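Local coordinates for protein 4'-phospho-dehydrooxetanocin synthase (Bacillus megaterium, PDB 5UL3) that catalyses the oxidative ring contraction of dAMP to an oxetane aldehyde in oxetanocin A biosynthesis, using cobalamin and a [4Fe-4S] cluster with S-adenosylmethionine, at residues Glu255-Leu258 and Asp259-Asn262; Pro322-His325 and Lys326-Trp330. One frame throughout, in Å; residues are numbered along the deposited sequence.

Contacts 1 and 2 are both local turns, one near the cobalamin and one lining its pocket. Contact 1, residues 255-262, is a surface turn between helix 242-252 and strand 264-267 of the cobalamin-housing Rossmann domain; the side chain of Val261 stays about 9 Å from the cobalamin. Contact 2, residues 322-330, belongs to the AdoMet radical domain and reaches the cofactors themselves: His325 and Lys326 bind cobalamin and Arg323 touches the iron-sulfur cluster. Contact 1 closes well before contact 2 opens along the chain; their centres are about 24 Å apart and their nearest atoms about 9 Å, so they do not touch, but cobalamin is bound by residues of both domains.

Contact 1 of 2, residues Glu255-Leu258 and Asp259-Asn262; sequences ELKL and DEVN. With EDO (1,2-ethanediol), chain L; EDO (1,2-ethanediol), chain M.
Glu260 reaches back over the turn to Lys257, and its side chain can be followed atom by atom. CB rests 3.4 Å from Lys257 O and, more loosely, against the CD2 methyl of Leu256. Next comes CG, anti to its own carbonyl carbon (chi1 -70°), which directs the extended chain back toward the preceding residues. At the tip, Glu260 OE1 accepts the backbone N-H of Lys257 at 2.9 Å, almost straight at 176°, through the lone pair anti to the other carboxylate oxygen. The same OE1 is lined by carbon: Lys257 CG at 3.6 Å and Leu256 CD2 at 3.7 Å. OE2 lies 4.1 Å from Lys257 NZ, beyond a salt bridge, though the opposite charge would probably favour the pose. The backbone answers in the other direction, Glu260 N donating to Lys257 O at 2.9 Å, and Val261 N then donates to Leu258 O at 3.3 Å. Leu258 points away from the turn and packs on Met251, Ile264 and Tyr266, while an ethanediol, probably from the crystallisation liquor, accepts from Asp259 N. Two overlapping reverse turns thus build a short 3-10 segment, entered through a bond like the glutamate half of a capping box, though Lys257 replies with its carbonyl; it links helix 242-252 to strand 264-267 of the Rossmann domain.

Contact 2 of 2, residues Pro322-His325 and Lys326-Trp330; sequences PRDH and KLRSW. With EDO (1,2-ethanediol), chain S.
Arg323 NH1 is gripped twice: it donates to Leu327 O at 3.0 Å and forms a salt bridge with Glu363, itself a cobalamin-binding residue. The arriving N-H lies in the carbonyl plane of Leu327, with a C=O...N angle of 160°, while the oxygen sits somewhat out of the guanidinium plane. Folding at chi2 and chi3 (-50° and -54°) curls the arginine back over its own loop, where NH1 also meets Lys326 CB at 3.4 Å. In return, Leu327 N donates to Arg323 O at 2.8 Å, closing a five-residue turn. That carbonyl oxygen also lies over one face of the Arg328 guanidinium, 3.7 Å above its plane. At the edge of the same group, Asp324 OD2 makes a salt bridge to Arg328 NH1 at 3.1 Å, the carboxylate standing nearly perpendicular to the guanidinium, and a water joins Arg328 NH2 to Asp324 O. Another water connects Pro322 O with Lys326 N. His325 and Lys326 run side by side, His325 CD2 and Lys326 CE 3.7 Å apart; both reach cobalamin, Lys326 NZ by a salt bridge, His325 NE2 by a weak hydrogen bond. Both arginines and the lysine thus have anionic partners, Glu363, Asp324 and cobalamin respectively, which probably offsets the clustered positive charge where the loop meets cobalamin and, through Arg323, the iron-sulfur cluster.

Contact 1 of 2, residues Glu255-Leu258 and Asp259-Asn262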
ATOM      1  N   GLU A 255      24.421   0.641  25.555  1.00 31.81           N
ATOM      2  CA  GLU A 255      23.720  -0.408  26.294  1.00 31.07           C
ATOM      3  C   GLU A 255      23.517  -1.668  25.457  1.00 33.53           C
ATOM      4  O   GLU A 255      22.995  -2.662  25.972  1.00 38.86           O
ATOM      5  CB  GLU A 255      22.352   0.095  26.782  1.00 34.40           C
ATOM      6  CG  GLU A 255      22.376   1.304  27.690  1.00 41.34           C
ATOM      7  CD  GLU A 255      20.976   1.867  27.951  1.00 48.40           C
ATOM      8  OE1 GLU A 255      19.990   1.356  27.370  1.00 43.04           O
ATOM      9  OE2 GLU A 255      20.863   2.832  28.735  1.00 45.07           O
ATOM     10  N   LEU A 256      23.883  -1.629  24.181  1.00 33.00           N
ATOM     11  CA  LEU A 256      23.857  -2.775  23.289  1.00 34.32           C
ATOM     12  C   LEU A 256      25.051  -2.678  22.358  1.00 38.18           C
ATOM     13  O   LEU A 256      25.455  -1.583  21.962  1.00 34.86           O
ATOM     14  CB  LEU A 256      22.579  -2.833  22.423  1.00 33.39           C
ATOM     15  CG  LEU A 256      21.263  -3.395  22.949  1.00 39.46           C
ATOM     16  CD1 LEU A 256      20.329  -3.588  21.764  1.00 35.11           C
ATOM     17  CD2 LEU A 256      21.475  -4.718  23.671  1.00 40.83           C
ATOM     18  N   LYS A 257      25.584  -3.826  21.971  1.00 29.39           N
ATOM     19  CA  LYS A 257      26.563  -3.841  20.898  1.00 31.03           C
ATOM     20  C   LYS A 257      25.852  -3.949  19.556  1.00 38.62           C
ATOM     21  O   LYS A 257      24.694  -4.364  19.476  1.00 34.69           O
ATOM     22  CB  LYS A 257      27.543  -5.008  21.053  1.00 36.23           C
ATOM     23  CG  LYS A 257      28.111  -5.192  22.448  1.00 46.07           C
ATOM     24  CD  LYS A 257      29.165  -6.298  22.435  1.00 54.11           C
ATOM     25  CE  LYS A 257      29.553  -6.736  23.835  1.00 71.86           C
ATOM     26  NZ  LYS A 257      28.459  -7.490  24.514  1.00 76.90           N
ATOM     27  N   LEU A 258      26.577  -3.589  18.493  1.00 32.48           N
ATOM     28  CA  LEU A 258      26.019  -3.657  17.147  1.00 32.07           C
ATOM     29  C   LEU A 258      25.509  -5.056  16.814  1.00 38.98           C
ATOM     30  O   LEU A 258      24.489  -5.204  16.133  1.00 34.71           O
ATOM     31  CB  LEU A 258      27.064  -3.214  16.122  1.00 37.12           C
ATOM     32  CG  LEU A 258      26.645  -3.091  14.654  1.00 36.32           C
ATOM     33  CD1 LEU A 258      25.519  -2.088  14.486  1.00 35.31           C
ATOM     34  CD2 LEU A 258      27.832  -2.689  13.793  1.00 36.76           C
ATOM     35  N   ASP A 259      26.201  -6.098  17.270  1.00 36.43           N
ATOM     36  CA  ASP A 259      25.762  -7.445  16.915  1.00 39.20           C
ATOM     37  C   ASP A 259      24.573  -7.918  17.745  1.00 35.25           C
ATOM     38  O   ASP A 259      24.130  -9.059  17.572  1.00 36.75           O
ATOM     39  CB  ASP A 259      26.935  -8.438  17.006  1.00 41.82           C
ATOM     40  CG  ASP A 259      27.410  -8.710  18.432  1.00 42.73           C
ATOM     41  OD1 ASP A 259      26.876  -8.153  19.408  1.00 40.61           O
ATOM     42  OD2 ASP A 259      28.346  -9.522  18.573  1.00 47.98           O
ATOM     43  N   GLU A 260      24.033  -7.059  18.611  1.00 30.55           N
ATOM     44  CA  GLU A 260      22.830  -7.324  19.388  1.00 28.49           C
ATOM     45  C   GLU A 260      21.619  -6.530  18.905  1.00 27.12           C
ATOM     46  O   GLU A 260      20.528  -6.703  19.453  1.00 30.07           O
ATOM     47  CB  GLU A 260      23.089  -7.001  20.866  1.00 30.60           C
ATOM     48  CG  GLU A 260      24.057  -7.985  21.548  1.00 37.21           C
ATOM     49  CD  GLU A 260      24.455  -7.537  22.942  1.00 40.82           C
ATOM     50  OE1 GLU A 260      24.763  -6.343  23.127  1.00 39.59           O
ATOM     51  OE2 GLU A 260      24.465  -8.381  23.859  1.00 43.35           O
ATOM     52  N   VAL A 261      21.780  -5.677  17.902  1.00 26.19           N
ATOM     53  CA  VAL A 261      20.708  -4.792  17.450  1.00 32.02           C
ATOM     54  C   VAL A 261      19.724  -5.590  16.600  1.00 26.79           C
ATOM     55  O   VAL A 261      20.109  -6.192  15.594  1.00 27.30           O
ATOM     56  CB  VAL A 261      21.275  -3.605  16.657  1.00 28.77           C
ATOM     57  CG1 VAL A 261      20.146  -2.814  15.954  1.00 26.69           C
ATOM     58  CG2 VAL A 261      22.099  -2.690  17.572  1.00 26.16           C
ATOM     59  N   ASN A 262      18.453  -5.566  16.993  1.00 27.94           N
ATOM     60  CA  ASN A 262      17.398  -6.294  16.291  1.00 28.29           C
ATOM     61  C   ASN A 262      17.378  -6.013  14.795  1.00 24.96           C
ATOM     62  O   ASN A 262      17.373  -4.858  14.361  1.00 26.54           O
ATOM     63  CB  ASN A 262      16.038  -5.918  16.888  1.00 30.76           C
ATOM     64  CG  ASN A 262      14.885  -6.618  16.183  1.00 25.60           C
ATOM     65  OD1 ASN A 262      14.461  -7.686  16.608  1.00 28.52           O
ATOM     66  ND2 ASN A 262      14.379  -6.018  15.099  1.00 23.61           N
TER
HETATM   67  C1  EDO L 811      30.601  -5.986  15.982  1.00 64.70           C
HETATM   68  O1  EDO L 811      31.058  -5.268  14.825  1.00 70.91           O
HETATM   69  C2  EDO L 811      30.054  -5.029  17.039  1.00 59.66           C
HETATM   70  O2  EDO L 811      29.274  -5.750  18.014  1.00 41.53           O
HETATM   71  C1  EDO M 812      24.799 -12.377  17.476  1.00 54.68           C
HETATM   72  O1  EDO M 812      25.068 -11.481  16.386  1.00 47.28           O
HETATM   73  C2  EDO M 812      25.718 -12.067  18.655  1.00 65.09           C
HETATM   74  O2  EDO M 812      24.971 -11.494  19.742  1.00 60.06           O

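Contact 2 of 2, residues Pro322-His325 and Lys326-Trp330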
ATOM      1  N   PRO A 322       7.041 -12.230  -2.864  1.00 23.98           N
ATOM      2  CA  PRO A 322       8.108 -12.581  -1.908  1.00 23.79           C
ATOM      3  C   PRO A 322       7.666 -12.279  -0.485  1.00 25.43           C
ATOM      4  O   PRO A 322       7.022 -11.258  -0.228  1.00 28.10           O
ATOM      5  CB  PRO A 322       9.282 -11.689  -2.332  1.00 26.85           C
ATOM      6  CG  PRO A 322       8.624 -10.478  -2.956  1.00 26.47           C
ATOM      7  CD  PRO A 322       7.340 -11.001  -3.617  1.00 29.32           C
ATOM      8  N   ARG A 323       7.989 -13.188   0.445  1.00 21.29           N
ATOM      9  CA  ARG A 323       7.537 -13.043   1.820  1.00 25.57           C
ATOM     10  C   ARG A 323       8.639 -12.621   2.794  1.00 27.55           C
ATOM     11  O   ARG A 323       8.361 -12.462   3.983  1.00 26.78           O
ATOM     12  CB  ARG A 323       6.873 -14.349   2.294  1.00 27.14           C
ATOM     13  CG  ARG A 323       5.704 -14.811   1.380  1.00 21.47           C
ATOM     14  CD  ARG A 323       4.689 -13.660   1.108  1.00 23.37           C
ATOM     15  NE  ARG A 323       4.194 -13.057   2.352  1.00 25.39           N
ATOM     16  CZ  ARG A 323       3.678 -11.826   2.416  1.00 25.18           C
ATOM     17  NH1 ARG A 323       3.254 -11.335   3.586  1.00 22.97           N
ATOM     18  NH2 ARG A 323       3.614 -11.076   1.313  1.00 24.22           N
ATOM     19  N   ASP A 324       9.870 -12.396   2.317  1.00 29.75           N
ATOM     20  CA  ASP A 324      11.001 -12.239   3.235  1.00 30.10           C
ATOM     21  C   ASP A 324      10.944 -10.922   3.996  1.00 32.11           C
ATOM     22  O   ASP A 324      11.458 -10.833   5.115  1.00 28.42           O
ATOM     23  CB  ASP A 324      12.321 -12.327   2.473  1.00 34.45           C
ATOM     24  CG  ASP A 324      12.540 -13.699   1.883  1.00 40.42           C
ATOM     25  OD1 ASP A 324      11.955 -13.974   0.817  1.00 42.89           O
ATOM     26  OD2 ASP A 324      13.250 -14.504   2.516  1.00 48.17           O
ATOM     27  N   HIS A 325      10.321  -9.903   3.417  1.00 25.86           N
ATOM     28  CA  HIS A 325      10.236  -8.592   4.055  1.00 27.55           C
ATOM     29  C   HIS A 325       8.948  -8.436   4.864  1.00 30.59           C
ATOM     30  O   HIS A 325       8.973  -7.890   5.978  1.00 27.49           O
ATOM     31  CB  HIS A 325      10.360  -7.510   2.972  1.00 24.55           C
ATOM     32  CG  HIS A 325      10.304  -6.092   3.490  1.00 27.58           C
ATOM     33  ND1 HIS A 325      11.258  -5.561   4.336  1.00 29.38           N
ATOM     34  CD2 HIS A 325       9.411  -5.101   3.262  1.00 23.79           C
ATOM     35  CE1 HIS A 325      10.943  -4.307   4.617  1.00 24.14           C
ATOM     36  NE2 HIS A 325       9.836  -3.999   3.966  1.00 31.50           N
ATOM     37  N   LYS A 326       7.827  -8.939   4.340  1.00 23.77           N
ATOM     38  CA  LYS A 326       6.517  -8.779   4.964  1.00 25.60           C
ATOM     39  C   LYS A 326       6.177  -9.894   5.944  1.00 27.27           C
ATOM     40  O   LYS A 326       5.295  -9.703   6.786  1.00 25.63           O
ATOM     41  CB  LYS A 326       5.435  -8.695   3.882  1.00 23.79           C
ATOM     42  CG  LYS A 326       5.511  -7.410   3.032  1.00 25.58           C
ATOM     43  CD  LYS A 326       4.822  -6.246   3.762  1.00 23.36           C
ATOM     44  CE  LYS A 326       5.811  -5.161   4.146  1.00 28.07           C
ATOM     45  NZ  LYS A 326       5.134  -4.022   4.886  1.00 25.64           N
ATOM     46  N   LEU A 327       6.861 -11.039   5.841  1.00 26.20           N
ATOM     47  CA  LEU A 327       6.814 -12.173   6.773  1.00 25.98           C
ATOM     48  C   LEU A 327       5.626 -13.102   6.518  1.00 29.19           C
ATOM     49  O   LEU A 327       4.706 -12.776   5.755  1.00 27.64           O
ATOM     50  CB  LEU A 327       6.823 -11.699   8.233  1.00 25.11           C
ATOM     51  CG  LEU A 327       7.963 -10.743   8.641  1.00 29.27           C
ATOM     52  CD1 LEU A 327       7.995 -10.598  10.145  1.00 31.51           C
ATOM     53  CD2 LEU A 327       9.316 -11.208   8.108  1.00 33.55           C
ATOM     54  N   ARG A 328       5.643 -14.279   7.152  1.00 24.45           N
ATOM     55  CA  ARG A 328       4.768 -15.382   6.770  1.00 26.83           C
ATOM     56  C   ARG A 328       3.714 -15.700   7.811  1.00 24.67           C
ATOM     57  O   ARG A 328       3.093 -16.768   7.740  1.00 25.28           O
ATOM     58  CB  ARG A 328       5.607 -16.634   6.487  1.00 27.07           C
ATOM     59  CG  ARG A 328       6.738 -16.380   5.515  1.00 33.52           C
ATOM     60  CD  ARG A 328       8.055 -17.024   5.966  1.00 28.08           C
ATOM     61  NE  ARG A 328       9.092 -16.719   4.988  1.00 36.01           N
ATOM     62  CZ  ARG A 328      10.004 -15.764   5.139  1.00 34.83           C
ATOM     63  NH1 ARG A 328      10.903 -15.559   4.190  1.00 37.21           N
ATOM     64  NH2 ARG A 328      10.019 -15.026   6.245  1.00 37.00           N
ATOM     65  N   SER A 329       3.512 -14.823   8.789  1.00 22.04           N
ATOM     66  CA  SER A 329       2.475 -14.980   9.791  1.00 24.88           C
ATOM     67  C   SER A 329       1.664 -13.694   9.833  1.00 26.93           C
ATOM     68  O   SER A 329       2.142 -12.636   9.427  1.00 23.92           O
ATOM     69  CB  SER A 329       3.061 -15.261  11.179  1.00 32.29           C
ATOM     70  OG  SER A 329       3.923 -14.201  11.561  1.00 36.70           O
ATOM     71  N   TRP A 330       0.442 -13.792  10.339  1.00 23.03           N
ATOM     72  CA  TRP A 330      -0.501 -12.676  10.325  1.00 28.83           C
ATOM     73  C   TRP A 330      -0.655 -12.141  11.745  1.00 24.72           C
ATOM     74  O   TRP A 330      -0.976 -12.895  12.662  1.00 25.88           O
ATOM     75  CB  TRP A 330      -1.837 -13.132   9.742  1.00 26.58           C
ATOM     76  CG  TRP A 330      -2.865 -12.052   9.550  1.00 23.72           C
ATOM     77  CD1 TRP A 330      -2.869 -11.089   8.584  1.00 25.73           C
ATOM     78  CD2 TRP A 330      -4.074 -11.880  10.303  1.00 24.02           C
ATOM     79  NE1 TRP A 330      -3.997 -10.315   8.699  1.00 23.60           N
ATOM     80  CE2 TRP A 330      -4.745 -10.763   9.757  1.00 24.33           C
ATOM     81  CE3 TRP A 330      -4.642 -12.547  11.397  1.00 23.83           C
ATOM     82  CZ2 TRP A 330      -5.964 -10.314  10.249  1.00 21.34           C
ATOM     83  CZ3 TRP A 330      -5.852 -12.100  11.887  1.00 30.93           C
ATOM     84  CH2 TRP A 330      -6.495 -10.983  11.322  1.00 28.41           C
TER
HETATM   85  C1  EDO S 818       8.247 -14.852   8.985  1.00 26.59           C
HETATM   86  O1  EDO S 818       9.384 -15.580   8.514  1.00 56.65           O
HETATM   87  C2  EDO S 818       7.282 -15.733   9.724  1.00 28.50           C
HETATM   88  O2  EDO S 818       6.473 -14.933  10.581  1.00 42.50           O
HETATM   89  O   HOH W   1       8.059  -9.477   1.481  1.00 26.76           O
HETATM   90  O   HOH W   2      12.015 -13.302   6.242  1.00 38.73           O